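Local coordinates for BH1408 protein (Bacillus halodurans, PDB 4E0A) that probably acts as an N-acetyltransferase of the GNAT family, moving an acetyl group from acetyl-CoA to an amine, at residues T55-V60 with F110-S115; I72-T77 with I114-A119; L94-T99 with G103-L108; L127-Y130 with A136-F139. The protein carries 1 engineered substitution. One frame throughout, in Å; residues are numbered along the deposited sequence. Where two conformers were deposited one is given.

Contact 1 of 4, residues T55-V60 with F110-S115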
loop_
_atom_site.group_PDB
_atom_site.type_symbol
_atom_site.label_atom_id
_atom_site.label_comp_id
_atom_site.label_asym_id
_atom_site.label_seq_id
_atom_site.Cartn_x
_atom_site.Cartn_y
_atom_site.Cartn_z
ATOM N N THR A 55 -18.378 -8.019 2.366
ATOM C CA THR A 55 -19.352 -8.089 3.444
ATOM C C THR A 55 -19.393 -6.749 4.183
ATOM O O THR A 55 -18.351 -6.154 4.457
ATOM C CB THR A 55 -18.968 -9.178 4.469
ATOM O OG1 THR A 55 -18.827 -10.440 3.805
ATOM C CG2 THR A 55 -20.030 -9.286 5.560
ATOM N N VAL A 56 -20.591 -6.284 4.518
ATOM C CA VAL A 56 -20.715 -5.061 5.307
ATOM C C VAL A 56 -21.373 -5.376 6.635
ATOM O O VAL A 56 -22.437 -5.996 6.668
ATOM C CB VAL A 56 -21.518 -3.991 4.572
ATOM C CG1 VAL A 56 -21.511 -2.688 5.379
ATOM C CG2 VAL A 56 -20.941 -3.780 3.166
ATOM N N LEU A 57 -20.719 -4.976 7.725
ATOM C CA LEU A 57 -21.200 -5.245 9.090
ATOM C C LEU A 57 -21.590 -3.937 9.753
ATOM O O LEU A 57 -20.917 -2.936 9.553
ATOM C CB LEU A 57 -20.082 -5.877 9.908
ATOM C CG LEU A 57 -19.632 -7.258 9.445
ATOM C CD1 LEU A 57 -18.280 -7.623 10.071
ATOM C CD2 LEU A 57 -20.697 -8.279 9.816
ATOM N N VAL A 58 -22.672 -3.930 10.531
ATOM C CA VAL A 58 -23.050 -2.733 11.283
ATOM C C VAL A 58 -23.313 -3.072 12.738
ATOM O O VAL A 58 -23.763 -4.170 13.061
ATOM C CB VAL A 58 -24.324 -2.021 10.724
ATOM C CG1 VAL A 58 -24.086 -1.469 9.316
ATOM C CG2 VAL A 58 -25.538 -2.957 10.756
ATOM N N PHE A 59 -22.997 -2.122 13.607
ATOM C CA PHE A 59 -23.313 -2.212 15.015
ATOM C C PHE A 59 -24.520 -1.311 15.260
ATOM O O PHE A 59 -24.493 -0.127 14.913
ATOM C CB PHE A 59 -22.138 -1.721 15.867
ATOM C CG PHE A 59 -22.434 -1.724 17.342
ATOM C CD1 PHE A 59 -22.909 -0.584 17.968
ATOM C CD2 PHE A 59 -22.256 -2.876 18.098
ATOM C CE1 PHE A 59 -23.198 -0.592 19.321
ATOM C CE2 PHE A 59 -22.537 -2.885 19.445
ATOM C CZ PHE A 59 -23.004 -1.736 20.056
ATOM N N VAL A 60 -25.583 -1.865 15.843
ATOM C CA VAL A 60 -26.792 -1.087 16.118
ATOM C C VAL A 60 -27.049 -1.066 17.611
ATOM O O VAL A 60 -27.151 -2.121 18.240
ATOM C CB VAL A 60 -28.050 -1.676 15.430
ATOM C CG1 VAL A 60 -29.250 -0.814 15.733
ATOM C CG2 VAL A 60 -27.845 -1.821 13.933
ATOM N N PHE A 110 -14.342 -5.566 15.149
ATOM C CA PHE A 110 -13.106 -6.244 14.753
ATOM C C PHE A 110 -13.132 -7.735 15.094
ATOM O O PHE A 110 -12.670 -8.564 14.320
ATOM C CB PHE A 110 -11.892 -5.594 15.417
ATOM C CG PHE A 110 -10.581 -5.959 14.770
ATOM C CD1 PHE A 110 -10.163 -5.312 13.605
ATOM C CD2 PHE A 110 -9.768 -6.936 15.323
ATOM C CE1 PHE A 110 -8.954 -5.623 12.999
ATOM C CE2 PHE A 110 -8.550 -7.260 14.727
ATOM C CZ PHE A 110 -8.134 -6.603 13.565
ATOM N N GLU A 111 -13.666 -8.074 16.261
ATOM C CA GLU A 111 -13.836 -9.472 16.622
ATOM C C GLU A 111 -14.705 -10.221 15.612
ATOM O O GLU A 111 -14.409 -11.363 15.262
ATOM C CB GLU A 111 -14.385 -9.590 18.044
ATOM C CG GLU A 111 -13.300 -9.353 19.077
ATOM C CD GLU A 111 -13.841 -9.019 20.446
ATOM O OE1 GLU A 111 -15.056 -8.759 20.563
ATOM O OE2 GLU A 111 -13.041 -9.010 21.405
ATOM N N ALA A 112 -15.761 -9.569 15.133
ATOM C CA ALA A 112 -16.606 -10.151 14.096
ATOM C C ALA A 112 -15.798 -10.410 12.824
ATOM O O ALA A 112 -15.966 -11.434 12.162
ATOM C CB ALA A 112 -17.778 -9.225 13.795
ATOM N N ILE A 113 -14.909 -9.484 12.490
ATOM C CA ILE A 113 -14.081 -9.637 11.294
ATOM C C ILE A 113 -13.119 -10.815 11.452
ATOM O O ILE A 113 -12.940 -11.594 10.520
ATOM C CB ILE A 113 -13.348 -8.334 10.945
ATOM C CG1 ILE A 113 -14.378 -7.229 10.639
ATOM C CG2 ILE A 113 -12.413 -8.519 9.752
ATOM C CD1 ILE A 113 -13.773 -5.868 10.439
ATOM N N ILE A 114 -12.530 -10.960 12.635
ATOM C CA ILE A 114 -11.679 -12.117 12.914
ATOM C C ILE A 114 -12.441 -13.421 12.686
ATOM O O ILE A 114 -11.946 -14.328 12.015
ATOM C CB ILE A 114 -11.113 -12.094 14.342
ATOM C CG1 ILE A 114 -10.128 -10.938 14.511
ATOM C CG2 ILE A 114 -10.421 -13.433 14.667
ATOM C CD1 ILE A 114 -9.733 -10.660 15.963
ATOM N N SER A 115 -13.659 -13.502 13.223
ATOM C CA SER A 115 -14.478 -14.701 13.067
ATOM C C SER A 115 -14.716 -15.007 11.599
ATOM O O SER A 115 -14.709 -16.169 11.192
ATOM C CB SER A 115 -15.816 -14.551 13.790
ATOM O OG SER A 115 -15.635 -14.606 15.190
#
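Leu57 meets helix residues Ala112 and Ile113 through a single methyl, CD1, which comes down toward the gap between the two. Its separation from Ala112 CB is 4.1 Å and from Ile113 CG1 4.0 Å, so the methyl rests almost evenly on both neighbours. The side-chain torsions account for this reach: CG stands anti to the carbonyl carbon (chi1 -65°), and a chi2 of 164° extends CD1 away from the strand, while CD2 stays farther back, 5.0 Å from Ala112 CB. The Leu57 and Ile113 chains cross obliquely, with CD1 of the leucine meeting the isoleucine at its CG1 methylene and not at its terminal methyl. That Ile113 methyl continues inward, where the side chain packs on Ile72, Ile91 and Leu94.

This is the sheet-helix interface of the GNAT fold, in which helix 105-119 lies over one face of the mixed sheet and strand 54-62 is one of the strands beneath it. The closest backbone approach is 8.4 Å, between Leu57 CA and Ala112 CA, a spacing bridged by the long leucine against the short alanine. The buried surface is only 87 Å², and both Leu57 and Ala112 remain partly exposed. Farther round the helix, Phe110 and Ile114 pack on Leu154 of the second subunit.

Contact 2 of 4, residues I72-T77 with I114-A119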
loop_
_atom_site.group_PDB
_atom_site.type_symbol
_atom_site.label_atom_id
_atom_site.label_comp_id
_atom_site.label_asym_id
_atom_site.label_seq_id
_atom_site.Cartn_x
_atom_site.Cartn_y
_atom_site.Cartn_z
ATOM N N ILE A 72 -15.482 -5.247 4.409
ATOM C CA ILE A 72 -14.345 -6.150 4.288
ATOM C C ILE A 72 -14.466 -6.907 2.974
ATOM O O ILE A 72 -15.555 -7.002 2.408
ATOM C CB ILE A 72 -14.249 -7.144 5.478
ATOM C CG1 ILE A 72 -15.390 -8.159 5.431
ATOM C CG2 ILE A 72 -14.243 -6.402 6.825
ATOM C CD1 ILE A 72 -15.476 -9.019 6.672
ATOM N N HIS A 73 -13.339 -7.416 2.487
ATOM C CA HIS A 73 -13.280 -8.092 1.207
ATOM C C HIS A 73 -12.429 -9.334 1.336
ATOM O O HIS A 73 -11.384 -9.312 1.988
ATOM C CB HIS A 73 -12.645 -7.179 0.161
ATOM C CG HIS A 73 -13.300 -5.836 0.049
ATOM N ND1 HIS A 73 -14.224 -5.540 -0.929
ATOM C CD2 HIS A 73 -13.160 -4.709 0.790
ATOM C CE1 HIS A 73 -14.620 -4.286 -0.791
ATOM N NE2 HIS A 73 -13.991 -3.761 0.246
ATOM N N LEU A 74 -12.871 -10.422 0.715
ATOM C CA LEU A 74 -12.067 -11.636 0.657
ATOM C C LEU A 74 -11.148 -11.520 -0.561
ATOM O O LEU A 74 -11.620 -11.427 -1.698
ATOM C CB LEU A 74 -12.975 -12.864 0.519
ATOM C CG LEU A 74 -12.354 -14.198 0.911
ATOM C CD1 LEU A 74 -11.913 -14.147 2.374
ATOM C CD2 LEU A 74 -13.350 -15.330 0.677
ATOM N N VAL A 75 -9.837 -11.514 -0.324
ATOM C CA VAL A 75 -8.862 -11.268 -1.386
ATOM C C VAL A 75 -7.976 -12.496 -1.557
ATOM O O VAL A 75 -7.467 -13.033 -0.581
ATOM C CB VAL A 75 -7.979 -10.025 -1.067
ATOM C CG1 VAL A 75 -6.900 -9.831 -2.125
ATOM C CG2 VAL A 75 -8.852 -8.766 -0.917
ATOM N N GLN A 76 -7.813 -12.958 -2.795
ATOM C CA GLN A 76 -6.973 -14.130 -3.047
ATOM C C GLN A 76 -5.987 -13.801 -4.146
ATOM O O GLN A 76 -6.380 -13.332 -5.214
ATOM C CB GLN A 76 -7.812 -15.352 -3.430
ATOM C CG GLN A 76 -6.983 -16.616 -3.669
ATOM C CD GLN A 76 -7.194 -17.674 -2.599
ATOM O OE1 GLN A 76 -6.237 -18.234 -2.067
ATOM N NE2 GLN A 76 -8.453 -17.958 -2.285
ATOM N N THR A 77 -4.704 -14.002 -3.879
ATOM C CA THR A 77 -3.691 -13.723 -4.899
ATOM C C THR A 77 -3.106 -15.046 -5.368
ATOM O O THR A 77 -2.960 -15.976 -4.572
ATOM C CB THR A 77 -2.571 -12.794 -4.376
ATOM O OG1 THR A 77 -2.004 -13.352 -3.187
ATOM C CG2 THR A 77 -3.120 -11.426 -4.064
ATOM N N ILE A 114 -12.530 -10.960 12.635
ATOM C CA ILE A 114 -11.679 -12.117 12.914
ATOM C C ILE A 114 -12.441 -13.421 12.686
ATOM O O ILE A 114 -11.946 -14.328 12.015
ATOM C CB ILE A 114 -11.113 -12.094 14.342
ATOM C CG1 ILE A 114 -10.128 -10.938 14.511
ATOM C CG2 ILE A 114 -10.421 -13.433 14.667
ATOM C CD1 ILE A 114 -9.733 -10.660 15.963
ATOM N N SER A 115 -13.659 -13.502 13.223
ATOM C CA SER A 115 -14.478 -14.701 13.067
ATOM C C SER A 115 -14.716 -15.007 11.599
ATOM O O SER A 115 -14.709 -16.169 11.192
ATOM C CB SER A 115 -15.816 -14.551 13.790
ATOM O OG SER A 115 -15.635 -14.606 15.190
ATOM N N TYR A 116 -14.918 -13.961 10.811
ATOM C CA TYR A 116 -15.083 -14.099 9.377
ATOM C C TYR A 116 -13.806 -14.661 8.752
ATOM O O TYR A 116 -13.859 -15.597 7.953
ATOM C CB TYR A 116 -15.423 -12.740 8.750
ATOM C CG TYR A 116 -15.607 -12.784 7.252
ATOM C CD1 TYR A 116 -14.556 -12.484 6.391
ATOM C CD2 TYR A 116 -16.835 -13.126 6.694
ATOM C CE1 TYR A 116 -14.720 -12.524 5.017
ATOM C CE2 TYR A 116 -17.007 -13.173 5.319
ATOM C CZ TYR A 116 -15.946 -12.871 4.485
ATOM O OH TYR A 116 -16.113 -12.917 3.120
ATOM N N GLY A 117 -12.666 -14.068 9.094
ATOM C CA GLY A 117 -11.386 -14.522 8.567
ATOM C C GLY A 117 -11.147 -15.986 8.903
ATOM O O GLY A 117 -10.776 -16.775 8.035
ATOM N N LYS A 118 -11.373 -16.362 10.159
ATOM C CA LYS A 118 -11.241 -17.768 10.549
ATOM C C LYS A 118 -12.190 -18.697 9.783
ATOM O O LYS A 118 -11.784 -19.764 9.319
ATOM C CB LYS A 118 -11.405 -17.948 12.065
ATOM C CG LYS A 118 -10.311 -17.262 12.871
ATOM C CD LYS A 118 -10.511 -17.405 14.370
ATOM C CE LYS A 118 -9.304 -16.853 15.128
ATOM N NZ LYS A 118 -9.636 -16.531 16.545
ATOM N N ALA A 119 -13.446 -18.287 9.643
ATOM C CA ALA A 119 -14.433 -19.108 8.949
ATOM C C ALA A 119 -14.019 -19.353 7.498
ATOM O O ALA A 119 -14.351 -20.383 6.910
ATOM C CB ALA A 119 -15.824 -18.465 9.022
#
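Ile72 CA lies 9.5 Å from Tyr116 CA, and Leu74 CA lies 8.4 Å from Gly117 CA, a fairly wide backbone gap between strand and helix. Ile72 points at the helix, while Leu74 reaches the ring from beside it. Tyr116 spans the gap to the strand. With CG anti to the backbone N (chi1 180°), its ring is carried off the helix and onto the strand. Ile72 covers one face of the ring through CD1, which sits 3.9 Å from the ring centroid and 23° off the normal, a CH-pi contact. The methyl is displaced toward the rim, and its nearest ring atom is Tyr116 CD1 at 3.6 Å. The two side chains run past one another in opposite senses.

Here the C-terminal part of helix 105-119 lies against strand 65-77 of the GNAT sheet, with Val89 of the neighbouring strand and Thr55 also touching the tyrosine. Leu74 meets Tyr116 at a slant and more loosely: its CD1 stands 4.2 Å from Tyr116 CE1, and its CB 4.1 Å from Tyr116 OH. Replacing Tyr116 with an alanine would probably open a gap between helix and strand, depriving Ile72 CD1 of the ring face it rests on and Leu74 of part of its packing. The tyrosine ring also meets that of His120, their planes inclined at about 30°, while Leu74 continues onto His120 and Val122 in the chain beyond the helix.

Contact 3 of 4, residues L94-T99 with G103-L108. With ACY (acetic acid), chain D; PO4 (phosphate ion), chain E.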
loop_
_atom_site.group_PDB
_atom_site.type_symbol
_atom_site.label_atom_id
_atom_site.label_comp_id
_atom_site.label_asym_id
_atom_site.label_seq_id
_atom_site.Cartn_x
_atom_site.Cartn_y
_atom_site.Cartn_z
ATOM N N LEU A 94 -13.576 0.904 8.336
ATOM C CA LEU A 94 -14.073 0.583 9.674
ATOM C C LEU A 94 -14.227 1.878 10.449
ATOM O O LEU A 94 -13.235 2.461 10.921
ATOM C CB LEU A 94 -13.152 -0.410 10.405
ATOM C CG LEU A 94 -13.678 -1.101 11.676
ATOM C CD1 LEU A 94 -12.874 -2.348 11.996
ATOM C CD2 LEU A 94 -13.693 -0.162 12.903
ATOM N N CYS A 95 -15.475 2.319 10.597
ATOM C CA CYS A 95 -15.764 3.603 11.217
ATOM C C CYS A 95 -16.642 3.436 12.449
ATOM O O CYS A 95 -17.642 2.725 12.410
ATOM C CB CYS A 95 -16.478 4.527 10.226
ATOM S SG CYS A 95 -15.688 4.686 8.602
ATOM N N VAL A 96 -16.259 4.094 13.535
ATOM C CA VAL A 96 -17.104 4.190 14.715
ATOM C C VAL A 96 -17.499 5.656 14.830
ATOM O O VAL A 96 -16.651 6.537 14.713
ATOM C CB VAL A 96 -16.364 3.737 15.991
ATOM C CG1 VAL A 96 -17.232 3.934 17.223
ATOM C CG2 VAL A 96 -15.915 2.271 15.873
ATOM N N ASP A 97 -18.795 5.903 15.010
ATOM C CA ASP A 97 -19.347 7.249 15.141
ATOM C C ASP A 97 -18.579 8.004 16.219
ATOM O O ASP A 97 -18.453 7.510 17.350
ATOM C CB ASP A 97 -20.830 7.125 15.540
ATOM C CG ASP A 97 -21.582 8.460 15.516
ATOM O OD1 ASP A 97 -20.956 9.537 15.535
ATOM O OD2 ASP A 97 -22.833 8.423 15.505
ATOM N N GLU A 98 -18.068 9.188 15.863
ATOM C CA GLU A 98 -17.257 10.025 16.772
ATOM C C GLU A 98 -17.793 10.097 18.208
ATOM O O GLU A 98 -17.031 10.057 19.166
ATOM C CB GLU A 98 -17.146 11.456 16.238
ATOM C CG GLU A 98 -16.312 11.617 14.997
ATOM C CD GLU A 98 -16.567 12.951 14.300
ATOM O OE1 GLU A 98 -15.720 13.372 13.483
ATOM O OE2 GLU A 98 -17.620 13.576 14.566
ATOM N N THR A 99 -19.110 10.198 18.347
ATOM C CA THR A 99 -19.733 10.395 19.655
ATOM C C THR A 99 -19.967 9.097 20.429
ATOM O O THR A 99 -20.364 9.128 21.599
ATOM C CB THR A 99 -21.082 11.124 19.519
ATOM O OG1 THR A 99 -22.039 10.253 18.902
ATOM C CG2 THR A 99 -20.915 12.383 18.673
ATOM N N GLY A 103 -16.228 2.844 24.151
ATOM C CA GLY A 103 -17.098 1.877 24.793
ATOM C C GLY A 103 -17.000 0.455 24.272
ATOM O O GLY A 103 -17.886 -0.359 24.539
ATOM N N GLY A 104 -15.933 0.150 23.535
ATOM C CA GLY A 104 -15.694 -1.204 23.056
ATOM C C GLY A 104 -16.361 -1.575 21.737
ATOM O O GLY A 104 -16.236 -2.705 21.262
ATOM N N ILE A 105 -17.055 -0.626 21.123
ATOM C CA ILE A 105 -17.749 -0.904 19.861
ATOM C C ILE A 105 -16.815 -1.315 18.707
ATOM O O ILE A 105 -17.082 -2.295 18.016
ATOM C CB ILE A 105 -18.685 0.267 19.461
ATOM C CG1 ILE A 105 -19.834 0.366 20.475
ATOM C CG2 ILE A 105 -19.256 0.057 18.066
ATOM C CD1 ILE A 105 -20.680 1.602 20.310
ATOM N N GLY A 106 -15.718 -0.590 18.509
ATOM C CA GLY A 106 -14.767 -0.958 17.472
ATOM C C GLY A 106 -14.210 -2.364 17.657
ATOM O O GLY A 106 -14.123 -3.162 16.706
ATOM N N ARG A 107 -13.830 -2.676 18.887
ATOM C CA ARG A 107 -13.342 -4.013 19.221
ATOM C C ARG A 107 -14.365 -5.092 18.880
ATOM O O ARG A 107 -14.013 -6.131 18.344
ATOM C CB ARG A 107 -12.968 -4.101 20.702
ATOM C CG ARG A 107 -12.436 -5.457 21.111
ATOM C CD ARG A 107 -11.955 -5.466 22.555
ATOM N NE ARG A 107 -10.554 -5.056 22.680
ATOM C CZ ARG A 107 -9.526 -5.903 22.728
ATOM N NH1 ARG A 107 -9.736 -7.210 22.653
ATOM N NH2 ARG A 107 -8.287 -5.444 22.851
ATOM N N LEU A 108 -15.635 -4.848 19.183
ATOM C CA LEU A 108 -16.658 -5.834 18.868
ATOM C C LEU A 108 -16.749 -6.067 17.353
ATOM O O LEU A 108 -16.866 -7.210 16.898
ATOM C CB LEU A 108 -18.017 -5.414 19.431
ATOM C CG LEU A 108 -18.200 -5.569 20.945
ATOM C CD1 LEU A 108 -19.509 -4.960 21.382
ATOM C CD2 LEU A 108 -18.152 -7.032 21.345
HETATM C C ACY D . -14.031 2.695 19.742
HETATM O O ACY D . -13.788 3.413 20.744
HETATM O OXT ACY D . -15.041 1.961 19.642
HETATM C CH3 ACY D . -13.063 2.711 18.593
HETATM P P PO4 E . -9.433 1.138 7.461
HETATM O O1 PO4 E . -10.712 1.832 7.059
HETATM O O2 PO4 E . -8.818 1.815 8.667
HETATM O O3 PO4 E . -9.730 -0.298 7.801
HETATM O O4 PO4 E . -8.471 1.177 6.298
#
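Val96 and Gly106 bring the end of the strand close to the first turn of the helix, their CA atoms only 6.3 Å apart. Val96 CG2 lies 3.8 Å from Gly106 CA, directly against the helix backbone. The other methyl, CG1, anti to the backbone N (chi1 176°), is turned toward Ile105, with a loose 4.5 Å to its CG2. Gly106 suits this geometry: a CB there would come within 3.6 Å of Val96 CG2 and would clash with the methyl of a bound acetate. Gly104, at the N-cap, has a positive phi of 86°, and a side chain on it would jam against the preceding carbonyl.

The acetate, probably from the crystallisation liquor, receives a nearly straight hydrogen bond at OXT from Gly106 N, 2.9 Å long with an angle of 162°, and is also bonded to Gly102 N. Val96 CG1 borders the same oxygen at 3.8 Å. Two residues earlier, Leu94 N makes a weak, bent bond of 3.3 Å to O1 of a phosphate ion. Asp97, beyond the strand, is tied to helix 11-28 by a salt bridge to Arg16 and a hydrogen bond from Gln20.

Arg101, Gly104 and Gly106 fit the R-x-x-G-x-G pattern of GNAT enzymes, whose backbone amides bind the pyrophosphate of acetyl-CoA. Glycine amides in the loop and first turn of the helix, where the helix dipole is likely to favour negative charge, grip the acetate carboxylate here; it thus probably marks the cofactor's pyrophosphate site.

Contact 4 of 4, residues L127-Y130 with A136-F139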
loop_
_atom_site.group_PDB
_atom_site.type_symbol
_atom_site.label_atom_id
_atom_site.label_comp_id
_atom_site.label_asym_id
_atom_site.label_seq_id
_atom_site.Cartn_x
_atom_site.Cartn_y
_atom_site.Cartn_z
ATOM N N LEU A 127 -5.188 -4.194 6.329
ATOM C CA LEU A 127 -5.842 -2.912 6.065
ATOM C C LEU A 127 -4.775 -1.874 5.818
ATOM O O LEU A 127 -3.600 -2.116 6.093
ATOM C CB LEU A 127 -6.728 -2.489 7.247
ATOM C CG LEU A 127 -6.068 -2.264 8.612
ATOM C CD1 LEU A 127 -5.384 -0.882 8.757
ATOM C CD2 LEU A 127 -7.111 -2.458 9.694
ATOM N N ASP A 128 -5.179 -0.700 5.338
ATOM C CA ASP A 128 -4.238 0.396 5.205
ATOM C C ASP A 128 -4.664 1.574 6.042
ATOM O O ASP A 128 -5.835 1.921 6.090
ATOM C CB ASP A 128 -4.083 0.818 3.751
ATOM C CG ASP A 128 -3.364 -0.232 2.920
ATOM O OD1 ASP A 128 -4.032 -0.920 2.121
ATOM O OD2 ASP A 128 -2.134 -0.383 3.084
ATOM N N VAL A 129 -3.697 2.193 6.699
ATOM C CA VAL A 129 -3.996 3.362 7.508
ATOM C C VAL A 129 -2.999 4.491 7.206
ATOM O O VAL A 129 -1.801 4.253 6.998
ATOM C CB VAL A 129 -4.013 2.995 9.011
ATOM C CG1 VAL A 129 -2.634 2.507 9.456
ATOM C CG2 VAL A 129 -4.487 4.183 9.841
ATOM N N TYR A 130 -3.498 5.720 7.175
ATOM C CA TYR A 130 -2.640 6.876 6.915
ATOM C C TYR A 130 -1.801 7.274 8.119
ATOM O O TYR A 130 -2.249 7.171 9.262
ATOM C CB TYR A 130 -3.451 8.052 6.358
ATOM C CG TYR A 130 -3.691 7.859 4.889
ATOM C CD1 TYR A 130 -4.696 7.018 4.444
ATOM C CD2 TYR A 130 -2.850 8.447 3.946
ATOM C CE1 TYR A 130 -4.897 6.799 3.109
ATOM C CE2 TYR A 130 -3.046 8.239 2.599
ATOM C CZ TYR A 130 -4.075 7.407 2.186
ATOM O OH TYR A 130 -4.297 7.176 0.846
ATOM N N ALA A 136 -6.363 5.712 14.957
ATOM C CA ALA A 136 -6.550 4.393 14.361
ATOM C C ALA A 136 -5.359 3.461 14.566
ATOM O O ALA A 136 -5.526 2.258 14.796
ATOM C CB ALA A 136 -6.888 4.523 12.873
ATOM N N LYS A 137 -4.145 3.992 14.472
ATOM C CA LYS A 137 -2.967 3.165 14.719
ATOM C C LYS A 137 -2.971 2.559 16.137
ATOM O O LYS A 137 -2.696 1.368 16.316
ATOM C CB LYS A 137 -1.675 3.945 14.451
ATOM C CG LYS A 137 -1.449 4.233 12.958
ATOM C CD LYS A 137 -0.016 4.677 12.652
ATOM C CE LYS A 137 0.232 6.122 13.037
ATOM N NZ LYS A 137 1.575 6.599 12.568
ATOM N N ALA A 138 -3.289 3.373 17.136
ATOM C CA ALA A 138 -3.333 2.894 18.520
ATOM C C ALA A 138 -4.397 1.821 18.682
ATOM O O ALA A 138 -4.214 0.871 19.424
ATOM C CB ALA A 138 -3.593 4.040 19.473
ATOM N N PHE A 139 -5.515 1.993 17.990
ATOM C CA PHE A 139 -6.618 1.039 18.067
ATOM C C PHE A 139 -6.156 -0.281 17.458
ATOM O O PHE A 139 -6.267 -1.330 18.080
ATOM C CB PHE A 139 -7.836 1.602 17.328
ATOM C CG PHE A 139 -8.971 0.631 17.156
ATOM C CD1 PHE A 139 -9.837 0.355 18.203
ATOM C CD2 PHE A 139 -9.197 0.030 15.925
ATOM C CE1 PHE A 139 -10.894 -0.536 18.038
ATOM C CE2 PHE A 139 -10.252 -0.848 15.741
ATOM C CZ PHE A 139 -11.098 -1.141 16.804
#
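Val129 divides its two methyls between consecutive helix residues. CG2 meets Ala136 CB at 3.9 Å, methyl against methyl, while CG1 lies 4.1 Å from Lys137 CG. A chi1 of 63° places CG1 between the backbone N and the carbonyl carbon, and with CG2 anti to N both branches can face the helix at once. The valine and lysine chains cross at about a right angle, and the lysine touches through its CG methylene, close to its own backbone. This short side-chain bridge matches a close backbone approach of 7.3 Å between Val129 CA and Lys137 CA. Together the two segments bury 126 Å², and both Val129 and Ala136 are buried.

In the next shell, the Lys137 chain bends at chi3 (-77°), and its NZ is hydrogen-bonded to Asp131 O, just past the strand, which probably steadies the far end of the lysine and helps hold its aliphatic part near Val129.

Along its edge, the strand pairs with the second subunit: residues Leu127 to Tyr130 run antiparallel to a strand of that chain, and Asp128 OD2 is hydrogen-bonded to its Thr151. A phosphate ion lies about 5 Å from the Val129 side chain. Strand 124-130 followed by helix 134-142 is the strand-helix pair that, in GNAT enzymes, flanks the acetyl-CoA cleft.

Contacts 1, 2 and 3 follow helix 105-119 along one face of the sheet. Contacts 1 and 2, with centres 11 Å apart, share Ile114 and Ser115 and are joined where Thr55 N approaches Ile72 O at 3.0 Å, a probable hydrogen bond. Contact 1 meets contact 3 where Ile113 CD1 lies 4.0 Å from Leu94 CD1. Contact 4 stands 13 Å from contact 3 between centres, yet Phe139 CZ comes within 3.5 Å of Gly106 C. These last two contacts border the probable cofactor cleft: the acetate lies at contact 3, and the phosphate reaches both Leu94 and the neighbourhood of Val129. Contact 2 does not touch contact 3: their centres are 20 Å apart, their nearest atoms about 7 Å.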